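Local atomic coordinates of glucose-resistance amylase regulator (PDB entry 4RK6), a protein that binds glucose between the two halves of its sugar-binding region and probably acts as a LacI-family, DNA-binding regulator of transcription. Residues A[49-52]-A[53-56]; A[148-151]-A[152-156]; A[157-160]-A[161-164]; A[174-177]-A[178-182]; A[251-254]-A[255-259]. One frame throughout, in Å; residues are numbered along the deposited sequence.

Interaction 1: A[49-52]-A[53-56]; sequences DEDE and DHQY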
loop_
_atom_site.group_PDB
_atom_site.type_symbol
_atom_site.label_atom_id
_atom_site.label_comp_id
_atom_site.label_asym_id
_atom_site.label_seq_id
_atom_site.Cartn_x
_atom_site.Cartn_y
_atom_site.Cartn_z
ATOM N N ASP A 49 10.370 -14.357 2.527
ATOM C CA ASP A 49 9.538 -14.824 3.648
ATOM C C ASP A 49 10.434 -15.343 4.784
ATOM O O ASP A 49 11.645 -15.108 4.765
ATOM C CB ASP A 49 8.458 -15.836 3.192
ATOM C CG ASP A 49 9.021 -17.133 2.629
ATOM O OD1 ASP A 49 10.227 -17.433 2.780
ATOM O OD2 ASP A 49 8.222 -17.882 2.025
ATOM N N GLU A 50 9.850 -16.023 5.767
ATOM C CA GLU A 50 10.585 -16.436 6.970
ATOM C C GLU A 50 11.149 -17.860 6.875
ATOM O O GLU A 50 11.653 -18.393 7.860
ATOM C CB GLU A 50 9.668 -16.310 8.198
ATOM C CG GLU A 50 10.389 -15.950 9.489
ATOM C CD GLU A 50 10.855 -14.508 9.517
ATOM O OE1 GLU A 50 10.007 -13.606 9.357
ATOM O OE2 GLU A 50 12.068 -14.279 9.707
ATOM N N ASP A 51 11.093 -18.460 5.691
ATOM C CA ASP A 51 11.440 -19.863 5.501
ATOM C C ASP A 51 12.834 -19.930 4.934
ATOM O O ASP A 51 13.056 -19.545 3.788
ATOM C CB ASP A 51 10.442 -20.523 4.536
ATOM C CG ASP A 51 10.739 -21.996 4.278
ATOM O OD1 ASP A 51 11.752 -22.319 3.618
ATOM O OD2 ASP A 51 9.936 -22.846 4.713
ATOM N N GLU A 52 13.775 -20.430 5.723
ATOM C CA GLU A 52 15.168 -20.467 5.288
ATOM C C GLU A 52 15.389 -21.087 3.895
ATOM O O GLU A 52 16.240 -20.613 3.128
ATOM C CB GLU A 52 16.044 -21.161 6.343
ATOM C CG GLU A 52 17.512 -20.781 6.234
ATOM C CD GLU A 52 18.200 -20.733 7.580
ATOM O OE1 GLU A 52 18.712 -19.641 7.959
ATOM O OE2 GLU A 52 18.206 -21.790 8.249
ATOM N N ASP A 53 14.631 -22.127 3.548
ATOM C CA ASP A 53 14.782 -22.775 2.231
ATOM C C ASP A 53 14.295 -21.903 1.053
ATOM O O ASP A 53 14.851 -21.970 -0.041
ATOM C CB ASP A 53 14.054 -24.126 2.192
ATOM C CG ASP A 53 14.784 -25.206 2.967
ATOM O OD1 ASP A 53 15.130 -24.974 4.141
ATOM O OD2 ASP A 53 15.005 -26.294 2.400
ATOM N N HIS A 54 13.254 -21.110 1.268
ATOM C CA HIS A 54 12.806 -20.172 0.239
ATOM C C HIS A 54 13.811 -19.034 0.128
ATOM O O HIS A 54 14.080 -18.543 -0.964
ATOM C CB HIS A 54 11.434 -19.606 0.575
ATOM C CG HIS A 54 10.359 -20.644 0.662
ATOM N ND1 HIS A 54 9.221 -20.478 1.425
ATOM C CD2 HIS A 54 10.260 -21.874 0.101
ATOM C CE1 HIS A 54 8.462 -21.556 1.322
ATOM N NE2 HIS A 54 9.071 -22.419 0.526
ATOM N N GLN A 55 14.367 -18.628 1.269
ATOM C CA GLN A 55 15.388 -17.585 1.296
ATOM C C GLN A 55 16.582 -17.970 0.437
ATOM O O GLN A 55 17.114 -17.144 -0.321
ATOM C CB GLN A 55 15.807 -17.283 2.735
ATOM C CG GLN A 55 14.716 -16.626 3.570
ATOM C CD GLN A 55 15.113 -16.449 5.023
ATOM O OE1 GLN A 55 16.113 -17.018 5.474
ATOM N NE2 GLN A 55 14.328 -15.668 5.771
ATOM N N TYR A 56 16.999 -19.229 0.506
ATOM C CA TYR A 56 18.136 -19.666 -0.282
ATOM C C TYR A 56 17.846 -19.616 -1.792
ATOM O O TYR A 56 18.722 -19.278 -2.567
ATOM C CB TYR A 56 18.652 -21.050 0.149
ATOM C CG TYR A 56 19.958 -21.386 -0.539
ATOM C CD1 TYR A 56 21.147 -20.768 -0.159
ATOM C CD2 TYR A 56 19.999 -22.286 -1.605
ATOM C CE1 TYR A 56 22.341 -21.049 -0.801
ATOM C CE2 TYR A 56 21.189 -22.573 -2.253
ATOM C CZ TYR A 56 22.356 -21.952 -1.849
ATOM O OH TYR A 56 23.539 -22.237 -2.490
HETATM O O HOH W 1 16.689 -17.516 8.109
#
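Gln55 reaches back along the chain to Asp49: its NE2 donates to Asp49 O at 2.9 Å, lying in the plane of that carbonyl, with an N-H...O angle of 155°. The side chain runs straight out beyond CG, passing CG over Asp51 O on the way, and turns its other amide atom, OE1, to a water that also donates to Glu52 OE1. Glu52 has a further partner in Trp80, whose NE1 hydrogen-bonds to the same OE1, and Gln55 itself packs on Trp80 and Met81 of helix 79-87. Glu52 O takes the N-H of Tyr56, an ordinary helical bond. All this happens where strand 42-48 gives way to helix 52-64, and Asp51 is the N-cap. With its CG anti to the backbone N (chi1 180°), Asp51 swings OD1 over the first turn, where it accepts from His54 N at 3.0 Å and weakly from Asp53 N. The same carboxylate lies against one face of the His54 ring, OD1 3.6 Å above its centre and the two planes 21° apart. At the edge of that imidazole, ND1 donates to the syn lone pair of Asp49 OD2 over 2.8 Å. Asp49 OD1 meanwhile accepts from Asp51 N at 3.2 Å, closing an Asx turn. Ile37 of the second subunit packs on His54, and Tyr33 OH of that subunit makes a weak hydrogen bond to Asp49 OD2.

Interaction 2: A[148-151]-A[152-156]; sequences NFIK and SMTDH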
loop_
_atom_site.group_PDB
_atom_site.type_symbol
_atom_site.label_atom_id
_atom_site.label_comp_id
_atom_site.label_asym_id
_atom_site.label_seq_id
_atom_site.Cartn_x
_atom_site.Cartn_y
_atom_site.Cartn_z
ATOM N N ASN A 148 14.767 3.258 22.444
ATOM C CA ASN A 148 14.910 4.711 22.308
ATOM C C ASN A 148 13.832 5.504 23.033
ATOM O O ASN A 148 14.102 6.572 23.576
ATOM C CB ASN A 148 14.963 5.099 20.835
ATOM C CG ASN A 148 16.263 4.726 20.180
ATOM O OD1 ASN A 148 17.315 4.604 20.835
ATOM N ND2 ASN A 148 16.216 4.532 18.888
ATOM N N PHE A 149 12.610 4.968 23.052
ATOM C CA PHE A 149 11.507 5.589 23.790
ATOM C C PHE A 149 11.844 5.645 25.256
ATOM O O PHE A 149 11.733 6.683 25.883
ATOM C CB PHE A 149 10.222 4.797 23.551
ATOM C CG PHE A 149 9.036 5.279 24.349
ATOM C CD1 PHE A 149 8.586 6.590 24.240
ATOM C CD2 PHE A 149 8.361 4.418 25.196
ATOM C CE1 PHE A 149 7.489 7.038 24.967
ATOM C CE2 PHE A 149 7.244 4.847 25.903
ATOM C CZ PHE A 149 6.824 6.170 25.815
ATOM N N ILE A 150 12.277 4.513 25.795
ATOM C CA ILE A 150 12.631 4.459 27.198
ATOM C C ILE A 150 13.789 5.417 27.532
ATOM O O ILE A 150 13.709 6.178 28.511
ATOM C CB ILE A 150 12.873 3.011 27.667
ATOM C CG1 ILE A 150 11.535 2.266 27.641
ATOM C CG2 ILE A 150 13.416 3.016 29.103
ATOM C CD1 ILE A 150 11.653 0.769 27.593
ATOM N N LYS A 151 14.819 5.421 26.702
ATOM C CA LYS A 151 15.978 6.313 26.888
ATOM C C LYS A 151 15.542 7.772 26.862
ATOM O O LYS A 151 15.907 8.559 27.731
ATOM C CB LYS A 151 17.016 6.066 25.800
ATOM C CG LYS A 151 18.255 6.970 25.890
ATOM C CD LYS A 151 19.248 6.704 24.766
ATOM C CE LYS A 151 20.603 7.363 25.017
ATOM N NZ LYS A 151 20.520 8.760 25.531
ATOM N N SER A 152 14.721 8.133 25.878
ATOM C CA SER A 152 14.282 9.515 25.750
ATOM C C SER A 152 13.425 9.956 26.950
ATOM O O SER A 152 13.590 11.058 27.475
ATOM C CB SER A 152 13.522 9.731 24.430
ATOM O OG SER A 152 13.128 11.088 24.321
HETATM N N MSE A 153 12.515 9.097 27.383
HETATM C CA MSE A 153 11.632 9.419 28.486
HETATM C C MSE A 153 12.466 9.607 29.733
HETATM O O MSE A 153 12.267 10.565 30.476
HETATM C CB MSE A 153 10.580 8.339 28.710
HETATM C CG MSE A 153 9.554 8.238 27.571
HETATM SE SE MSE A 153 8.235 9.671 27.706
HETATM C CE MSE A 153 7.108 8.932 29.140
ATOM N N THR A 154 13.406 8.694 29.967
ATOM C CA THR A 154 14.255 8.813 31.155
ATOM C C THR A 154 15.250 9.985 31.047
ATOM O O THR A 154 15.503 10.639 32.058
ATOM C CB THR A 154 14.947 7.478 31.500
ATOM O OG1 THR A 154 15.750 7.039 30.411
ATOM C CG2 THR A 154 13.936 6.404 31.798
ATOM N N ASP A 155 15.762 10.292 29.843
ATOM C CA ASP A 155 16.591 11.509 29.610
ATOM C C ASP A 155 15.843 12.798 29.992
ATOM O O ASP A 155 16.456 13.796 30.366
ATOM C CB ASP A 155 17.005 11.652 28.140
ATOM C CG ASP A 155 18.113 10.687 27.704
ATOM O OD1 ASP A 155 18.807 10.072 28.527
ATOM O OD2 ASP A 155 18.301 10.559 26.481
ATOM N N HIS A 156 14.516 12.774 29.865
ATOM C CA HIS A 156 13.634 13.899 30.211
ATOM C C HIS A 156 13.148 13.851 31.672
ATOM O O HIS A 156 12.206 14.562 32.056
ATOM C CB HIS A 156 12.415 13.915 29.256
ATOM C CG HIS A 156 12.712 14.461 27.892
ATOM N ND1 HIS A 156 13.256 13.699 26.878
ATOM C CD2 HIS A 156 12.519 15.697 27.373
ATOM C CE1 HIS A 156 13.390 14.445 25.793
ATOM N NE2 HIS A 156 12.957 15.663 26.070
#
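Met153, a selenomethionine here, lays its CG over one face of the Phe149 ring, 3.9 Å from the centroid and displaced toward the rim at CE1. The two side chains run side by side in the same direction, one helical turn apart. Bends at chi2 and chi3 (both -78°) curl the rest of Met153 round, leaving SE in an oblique Met-aromatic contact 4.8 Å from the Phe149 centroid. This is the close-packed, buried flank. The solvent flank is polar and looser: Lys151 stretches out, bends only at its last torsion, and brings NZ to the syn lone pair of Asp155 OD2 at 3.0 Å, a salt bridge between two exposed residues. Thr154 OG1 lies within 2.9 Å of Ile150 O and 3.1 Å of Lys151 O, and may give its proton to either. Near the C-terminal end, His156 folds back so that its backbone N and its ND1 meet Ser152 O from opposite faces of the carbonyl, ND1 at 2.7 Å. Ser152 OG and His156 NE2 bond to Asn115 and Asp119 of helix 110-123, while Phe149 and Met153 press on strands 129-132 and 163-166, seating helix 144-155 against the sheet in a beta-alpha-beta unit.

Interaction 3: A[157-160]-A[161-164]; sequences NLAY and ENIF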
loop_
_atom_site.group_PDB
_atom_site.type_symbol
_atom_site.label_atom_id
_atom_site.label_comp_id
_atom_site.label_asym_id
_atom_site.label_seq_id
_atom_site.Cartn_x
_atom_site.Cartn_y
_atom_site.Cartn_z
ATOM N N ASN A 157 13.796 13.014 32.478
ATOM C CA ASN A 157 13.502 12.878 33.904
ATOM C C ASN A 157 12.111 12.360 34.215
ATOM O O ASN A 157 11.546 12.660 35.256
ATOM C CB ASN A 157 13.781 14.193 34.643
ATOM C CG ASN A 157 15.200 14.671 34.427
ATOM O OD1 ASN A 157 16.148 13.878 34.480
ATOM N ND2 ASN A 157 15.356 15.959 34.154
ATOM N N LEU A 158 11.580 11.528 33.328
ATOM C CA LEU A 158 10.360 10.791 33.637
ATOM C C LEU A 158 10.752 9.403 34.107
ATOM O O LEU A 158 11.901 8.982 33.961
ATOM C CB LEU A 158 9.423 10.748 32.418
ATOM C CG LEU A 158 8.977 12.143 31.967
ATOM C CD1 LEU A 158 8.042 12.037 30.759
ATOM C CD2 LEU A 158 8.320 12.933 33.096
ATOM N N ALA A 159 9.792 8.699 34.677
ATOM C CA ALA A 159 10.069 7.458 35.380
ATOM C C ALA A 159 9.329 6.312 34.733
ATOM O O ALA A 159 8.434 6.515 33.900
ATOM C CB ALA A 159 9.662 7.601 36.840
ATOM N N TYR A 160 9.691 5.097 35.131
ATOM C CA TYR A 160 9.040 3.893 34.618
ATOM C C TYR A 160 7.518 3.915 34.760
ATOM O O TYR A 160 6.826 3.354 33.911
ATOM C CB TYR A 160 9.622 2.629 35.266
ATOM C CG TYR A 160 11.117 2.499 35.060
ATOM C CD1 TYR A 160 11.661 2.425 33.772
ATOM C CD2 TYR A 160 11.991 2.469 36.148
ATOM C CE1 TYR A 160 13.031 2.312 33.579
ATOM C CE2 TYR A 160 13.359 2.356 35.968
ATOM C CZ TYR A 160 13.876 2.278 34.687
ATOM O OH TYR A 160 15.236 2.165 34.521
ATOM N N GLU A 161 7.002 4.564 35.809
ATOM C CA GLU A 161 5.550 4.708 35.990
ATOM C C GLU A 161 4.872 5.605 34.928
ATOM O O GLU A 161 3.662 5.587 34.795
ATOM C CB GLU A 161 5.215 5.254 37.384
ATOM C CG GLU A 161 5.509 6.737 37.571
ATOM C CD GLU A 161 5.420 7.185 39.021
ATOM O OE1 GLU A 161 4.513 6.723 39.745
ATOM O OE2 GLU A 161 6.258 8.012 39.434
ATOM N N ASN A 162 5.657 6.393 34.212
ATOM C CA ASN A 162 5.142 7.237 33.115
ATOM C C ASN A 162 5.214 6.569 31.740
ATOM O O ASN A 162 4.763 7.145 30.746
ATOM C CB ASN A 162 5.974 8.505 33.032
ATOM C CG ASN A 162 6.006 9.272 34.331
ATOM O OD1 ASN A 162 7.080 9.568 34.858
ATOM N ND2 ASN A 162 4.838 9.613 34.842
ATOM N N ILE A 163 5.841 5.400 31.685
ATOM C CA ILE A 163 6.231 4.746 30.431
ATOM C C ILE A 163 5.338 3.538 30.208
ATOM O O ILE A 163 5.283 2.647 31.053
ATOM C CB ILE A 163 7.717 4.308 30.488
ATOM C CG1 ILE A 163 8.615 5.548 30.502
ATOM C CG2 ILE A 163 8.046 3.377 29.328
ATOM C CD1 ILE A 163 10.052 5.250 30.847
ATOM N N PHE A 164 4.618 3.519 29.085
ATOM C CA PHE A 164 3.717 2.405 28.754
ATOM C C PHE A 164 4.048 1.832 27.387
ATOM O O PHE A 164 4.455 2.555 26.509
ATOM C CB PHE A 164 2.257 2.872 28.798
ATOM C CG PHE A 164 1.848 3.429 30.123
ATOM C CD1 PHE A 164 2.176 4.740 30.469
ATOM C CD2 PHE A 164 1.173 2.641 31.039
ATOM C CE1 PHE A 164 1.812 5.259 31.704
ATOM C CE2 PHE A 164 0.810 3.154 32.271
ATOM C CZ PHE A 164 1.135 4.452 32.603
#
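The amide of Asn162 presents OD1 to the backbone of Ala159: OD1 accepts from Ala159 N at 2.9 Å, on a lone pair in the carbonyl plane and nearly straight at 169°, while ND2 bonds to Asn128 OD1, just before strand 129-132. CB of Leu158 touches OD1 at 3.6 Å, the two side chains crossing at about a right angle, and the Ala159 methyl comes up to the same oxygen. The second flat group, the Tyr160 ring, is poorly ordered and meets Ile163 CD1 only obliquely, 4.4 Å from CD1 of the tyrosine. Chi1 of -56° sets the Asn162 CG beside its own backbone N, and that N in turn donates to Ala159 O at 2.8 Å; the side chain and main chain of one residue thus hold both backbone polar atoms of Ala159. Between the Schellman motif that ends helix 144-155, with Asn157 at its positive-phi position, and strand 163-166, the chain makes a short 3-10 turn, the return leg of a beta-alpha-beta crossover. Ile163 N continues the turn by donating to Tyr160 O at 3.2 Å, approaching from well above the carbonyl plane. The Ile163 side chain crosses Ala159 O, with CG1 3.5 Å from it, and then reaches Phe149, Ile150 and Met153 on the helix. Backbone hydrogen bonds pair Asn162 and Phe164 with Ile129, and Phe164 with Leu131, joining the strand to strand 129-132.

Interaction 4: A[174-177]-A[178-182]; sequences TGYT and SVTTG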
loop_
_atom_site.group_PDB
_atom_site.type_symbol
_atom_site.label_atom_id
_atom_site.label_comp_id
_atom_site.label_asym_id
_atom_site.label_seq_id
_atom_site.Cartn_x
_atom_site.Cartn_y
_atom_site.Cartn_z
ATOM N N THR A 174 -2.993 -3.900 15.871
ATOM C CA THR A 174 -2.233 -3.615 17.087
ATOM C C THR A 174 -2.619 -2.259 17.664
ATOM O O THR A 174 -2.796 -2.104 18.873
ATOM C CB THR A 174 -0.730 -3.739 16.832
ATOM O OG1 THR A 174 -0.393 -5.122 16.605
ATOM C CG2 THR A 174 0.099 -3.159 17.989
ATOM N N GLY A 175 -2.771 -1.248 16.820
ATOM C CA GLY A 175 -3.254 0.015 17.342
ATOM C C GLY A 175 -4.650 -0.080 17.951
ATOM O O GLY A 175 -4.921 0.501 19.002
ATOM N N TYR A 176 -5.542 -0.767 17.252
ATOM C CA TYR A 176 -6.924 -0.886 17.687
ATOM C C TYR A 176 -7.013 -1.631 19.017
ATOM O O TYR A 176 -7.711 -1.198 19.956
ATOM C CB TYR A 176 -7.752 -1.611 16.631
ATOM C CG TYR A 176 -9.237 -1.401 16.819
ATOM C CD1 TYR A 176 -9.960 -2.167 17.730
ATOM C CD2 TYR A 176 -9.922 -0.419 16.106
ATOM C CE1 TYR A 176 -11.319 -1.960 17.916
ATOM C CE2 TYR A 176 -11.275 -0.200 16.287
ATOM C CZ TYR A 176 -11.977 -0.977 17.200
ATOM O OH TYR A 176 -13.322 -0.752 17.401
ATOM N N THR A 177 -6.301 -2.749 19.092
ATOM C CA THR A 177 -6.374 -3.600 20.291
ATOM C C THR A 177 -5.666 -3.007 21.490
ATOM O O THR A 177 -6.020 -3.329 22.637
ATOM C CB THR A 177 -5.861 -5.046 20.033
ATOM O OG1 THR A 177 -4.470 -5.066 19.675
ATOM C CG2 THR A 177 -6.671 -5.729 18.958
ATOM N N SER A 178 -4.670 -2.152 21.264
ATOM C CA SER A 178 -3.890 -1.617 22.374
ATOM C C SER A 178 -4.788 -0.969 23.423
ATOM O O SER A 178 -4.618 -1.185 24.621
ATOM C CB SER A 178 -2.845 -0.605 21.881
ATOM O OG SER A 178 -3.455 0.554 21.333
ATOM N N VAL A 179 -5.725 -0.146 22.978
ATOM C CA VAL A 179 -6.541 0.650 23.910
ATOM C C VAL A 179 -7.898 0.034 24.206
ATOM O O VAL A 179 -8.684 0.619 24.935
ATOM C CB VAL A 179 -6.745 2.092 23.399
ATOM C CG1 VAL A 179 -5.432 2.838 23.464
ATOM C CG2 VAL A 179 -7.310 2.099 21.980
ATOM N N THR A 180 -8.165 -1.141 23.655
ATOM C CA THR A 180 -9.410 -1.861 23.929
ATOM C C THR A 180 -9.134 -3.106 24.778
ATOM O O THR A 180 -9.731 -3.277 25.828
ATOM C CB THR A 180 -10.137 -2.231 22.622
ATOM O OG1 THR A 180 -9.232 -2.899 21.741
ATOM C CG2 THR A 180 -10.648 -0.985 21.936
ATOM N N THR A 181 -8.226 -3.973 24.352
ATOM C CA THR A 181 -7.945 -5.158 25.146
ATOM C C THR A 181 -6.613 -5.059 25.907
ATOM O O THR A 181 -6.413 -5.759 26.884
ATOM C CB THR A 181 -8.020 -6.420 24.273
ATOM O OG1 THR A 181 -7.083 -6.306 23.206
ATOM C CG2 THR A 181 -9.421 -6.584 23.691
ATOM N N GLY A 182 -5.718 -4.171 25.488
ATOM C CA GLY A 182 -4.443 -3.978 26.167
ATOM C C GLY A 182 -4.517 -3.114 27.409
ATOM O O GLY A 182 -3.784 -3.336 28.396
#
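Tyr176 and Thr180 sit one turn apart and slant across each other: the ring comes to Thr180 OG1 through CD1 at 4.1 Å, while the Thr180 methyl, CG2, approaches CE1. The hydroxyl itself looks past the ring to the main chain and donates to Tyr176 O at 2.9 Å. A chi1 of 52° makes this possible, since it folds OG1 in between the backbone N and carbonyl carbon of Thr180. Ser178 folds its hydroxyl in the same way (chi1 66°), but OG donates to the carbonyl three residues back, Gly175 O, at 2.8 Å. Thr181 OG1, turned the same way, lies 3.2 Å from Thr177 O, though whether it gives its proton there is not settled, and the hydroxyl also lies 3.6 Å from Thr177 CB. The far end of Tyr176 bonds through OH to Asp210, its ring packs on Ala207 of helix 198-210, and Arg234 of the second subunit packs against it. Thr177 OG1 turns back to Glu173 O and Tyr166 OH. These side chains line the last turns of helix 172-182, where the regular pattern fails: Ser178 N still reaches Thr174 O, but the coil then widens into a pi-type turn. Thr177 O receives three backbone N-H groups, from Thr180, Thr181 and Gly182, the last at 3.0 Å. Thr180 N comes from above the carbonyl plane, whereas the other two lie closer to it. The chemistry is that of a helix widening near its end: hydroxyls of Ser178 and Thr180 supply bonds to Gly175 O and Tyr176 O, whose usual helical N-H partners have drifted away, with Gly175 O 4.1 Å from Val179 N.

Interaction 5: A[251-254]-A[255-259]; sequences AMQL and FLDSD
Phe255 N, Leu256 N and Asp257 N donate in turn to Ala251 O, Met252 O and Gln253 O, the regular i to i+4 ladder of an alpha-helix, with Leu256 N to Met252 O at 2.9 Å. This is the C-terminal end of helix 244-257 in the periplasmic-binding-protein-like fold, and at Asp257 the N-H is shared, bonding to Gln253 O at a less straight angle and weakly to Leu254 O. Beyond it the backbone leaves helical geometry at Ser258. On the buried flank Met252, a selenomethionine, leaves the helix with CG anti to its backbone N (chi1 -175°) and bends at chi2, which carries its methyl forward toward the next turn. There CE fits against Leu256 CD2 at 3.6 Å and meets the Phe255 ring at its edge, close to the ring plane, 3.9 Å from CD2 of the phenylalanine. SE lies beside the same ring in an oblique Met-aromatic contact, and the two side chains run alongside each other. Around them, Ala251 and Phe255 pack on strands 69-72 and 91-95, and Met252 and Leu256 touch Ser39 of helix 24-39. On the outer flank Gln253, also bent at chi2, hangs its amide over Asp257. NE2 donates to Asp257 OD1 at 3.0 Å, straight enough at 157° and with the acceptor in the amide plane, yet arriving from above the carboxylate, the two planes being 53° apart. At the very end the Ser258 hydroxyl turns back, and OG donates to Phe255 O at 2.7 Å, from the same face of that carbonyl as Ser258 N.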
loop_
_atom_site.group_PDB
_atom_site.type_symbol
_atom_site.label_atom_id
_atom_site.label_comp_id
_atom_site.label_asym_id
_atom_site.label_seq_id
_atom_site.Cartn_x
_atom_site.Cartn_y
_atom_site.Cartn_z
ATOM N N ALA A 251 21.026 5.479 -1.088
ATOM C CA ALA A 251 21.563 4.109 -1.114
ATOM C C ALA A 251 22.126 3.741 -2.505
ATOM O O ALA A 251 23.222 3.197 -2.633
ATOM C CB ALA A 251 20.507 3.099 -0.686
HETATM N N MSE A 252 21.395 4.071 -3.559
HETATM C CA MSE A 252 21.862 3.775 -4.906
HETATM C C MSE A 252 23.073 4.627 -5.214
HETATM O O MSE A 252 24.053 4.142 -5.803
HETATM C CB MSE A 252 20.731 3.964 -5.923
HETATM C CG MSE A 252 21.127 3.546 -7.333
HETATM SE SE MSE A 252 21.698 1.689 -7.519
HETATM C CE MSE A 252 22.475 1.778 -9.334
ATOM N N GLN A 253 23.055 5.879 -4.790
ATOM C CA GLN A 253 24.214 6.760 -5.047
ATOM C C GLN A 253 25.481 6.278 -4.345
ATOM O O GLN A 253 26.589 6.395 -4.873
ATOM C CB GLN A 253 23.932 8.202 -4.626
ATOM C CG GLN A 253 24.870 9.182 -5.305
ATOM C CD GLN A 253 24.694 9.159 -6.803
ATOM O OE1 GLN A 253 23.560 9.186 -7.312
ATOM N NE2 GLN A 253 25.802 9.102 -7.532
ATOM N N LEU A 254 25.320 5.777 -3.128
ATOM C CA LEU A 254 26.426 5.191 -2.398
ATOM C C LEU A 254 27.060 4.062 -3.207
ATOM O O LEU A 254 28.294 3.998 -3.345
ATOM C CB LEU A 254 25.948 4.700 -1.033
ATOM C CG LEU A 254 26.993 4.274 -0.015
ATOM C CD1 LEU A 254 27.865 5.464 0.342
ATOM C CD2 LEU A 254 26.290 3.736 1.222
ATOM N N PHE A 255 26.229 3.206 -3.794
ATOM C CA PHE A 255 26.736 2.108 -4.609
ATOM C C PHE A 255 27.444 2.644 -5.845
ATOM O O PHE A 255 28.572 2.208 -6.181
ATOM C CB PHE A 255 25.609 1.136 -5.002
ATOM C CG PHE A 255 25.996 0.167 -6.085
ATOM C CD1 PHE A 255 26.966 -0.798 -5.854
ATOM C CD2 PHE A 255 25.410 0.225 -7.335
ATOM C CE1 PHE A 255 27.357 -1.681 -6.848
ATOM C CE2 PHE A 255 25.778 -0.667 -8.334
ATOM C CZ PHE A 255 26.750 -1.620 -8.098
ATOM N N LEU A 256 26.799 3.578 -6.531
ATOM C CA LEU A 256 27.384 4.154 -7.748
ATOM C C LEU A 256 28.730 4.853 -7.475
ATOM O O LEU A 256 29.629 4.813 -8.310
ATOM C CB LEU A 256 26.422 5.123 -8.419
ATOM C CG LEU A 256 25.167 4.474 -9.013
ATOM C CD1 LEU A 256 24.153 5.539 -9.386
ATOM C CD2 LEU A 256 25.522 3.583 -10.192
ATOM N N ASP A 257 28.851 5.476 -6.309
ATOM C CA ASP A 257 30.024 6.288 -5.972
ATOM C C ASP A 257 31.175 5.470 -5.399
ATOM O O ASP A 257 32.283 5.985 -5.293
ATOM C CB ASP A 257 29.647 7.365 -4.969
ATOM C CG ASP A 257 28.803 8.469 -5.571
ATOM O OD1 ASP A 257 28.636 8.525 -6.796
ATOM O OD2 ASP A 257 28.317 9.310 -4.780
ATOM N N SER A 258 30.909 4.211 -5.038
ATOM C CA SER A 258 31.876 3.353 -4.346
ATOM C C SER A 258 32.858 2.708 -5.335
ATOM O O SER A 258 32.654 2.770 -6.550
ATOM C CB SER A 258 31.132 2.242 -3.598
ATOM O OG SER A 258 30.554 1.306 -4.520
ATOM N N ASP A 259 33.904 2.073 -4.805
ATOM C CA ASP A 259 34.834 1.269 -5.614
ATOM C C ASP A 259 34.365 -0.184 -5.698
ATOM O O ASP A 259 35.073 -1.105 -5.292
ATOM C CB ASP A 259 36.252 1.333 -5.038
ATOM C CG ASP A 259 36.883 2.693 -5.211
ATOM O OD1 ASP A 259 36.959 3.169 -6.362
ATOM O OD2 ASP A 259 37.307 3.284 -4.198
#

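In the fold
Each of the five is a local contact within its own continuous run of chain, yet they sample different places in the fold. Interactions 2 and 3 are neighbours, centres about 9 Å apart, and share the unit of helix 144-155 and strand 163-166; Met153 O probably accepts from Leu158 N where they join. Interaction 4 follows on helix 172-182, with nearest atoms about 8 Å from interaction 3. Interactions 2, 4 and 5 are partly buried helix stretches: 2 and 5 pair a selenomethionine-aromatic inner flank with a polar outer one, whereas 4 relies on hydroxyl-to-carbonyl bonds. Interactions 1 and 3 lie at the surface, a helix start and a turn ruled by side-chain-to-backbone bonds.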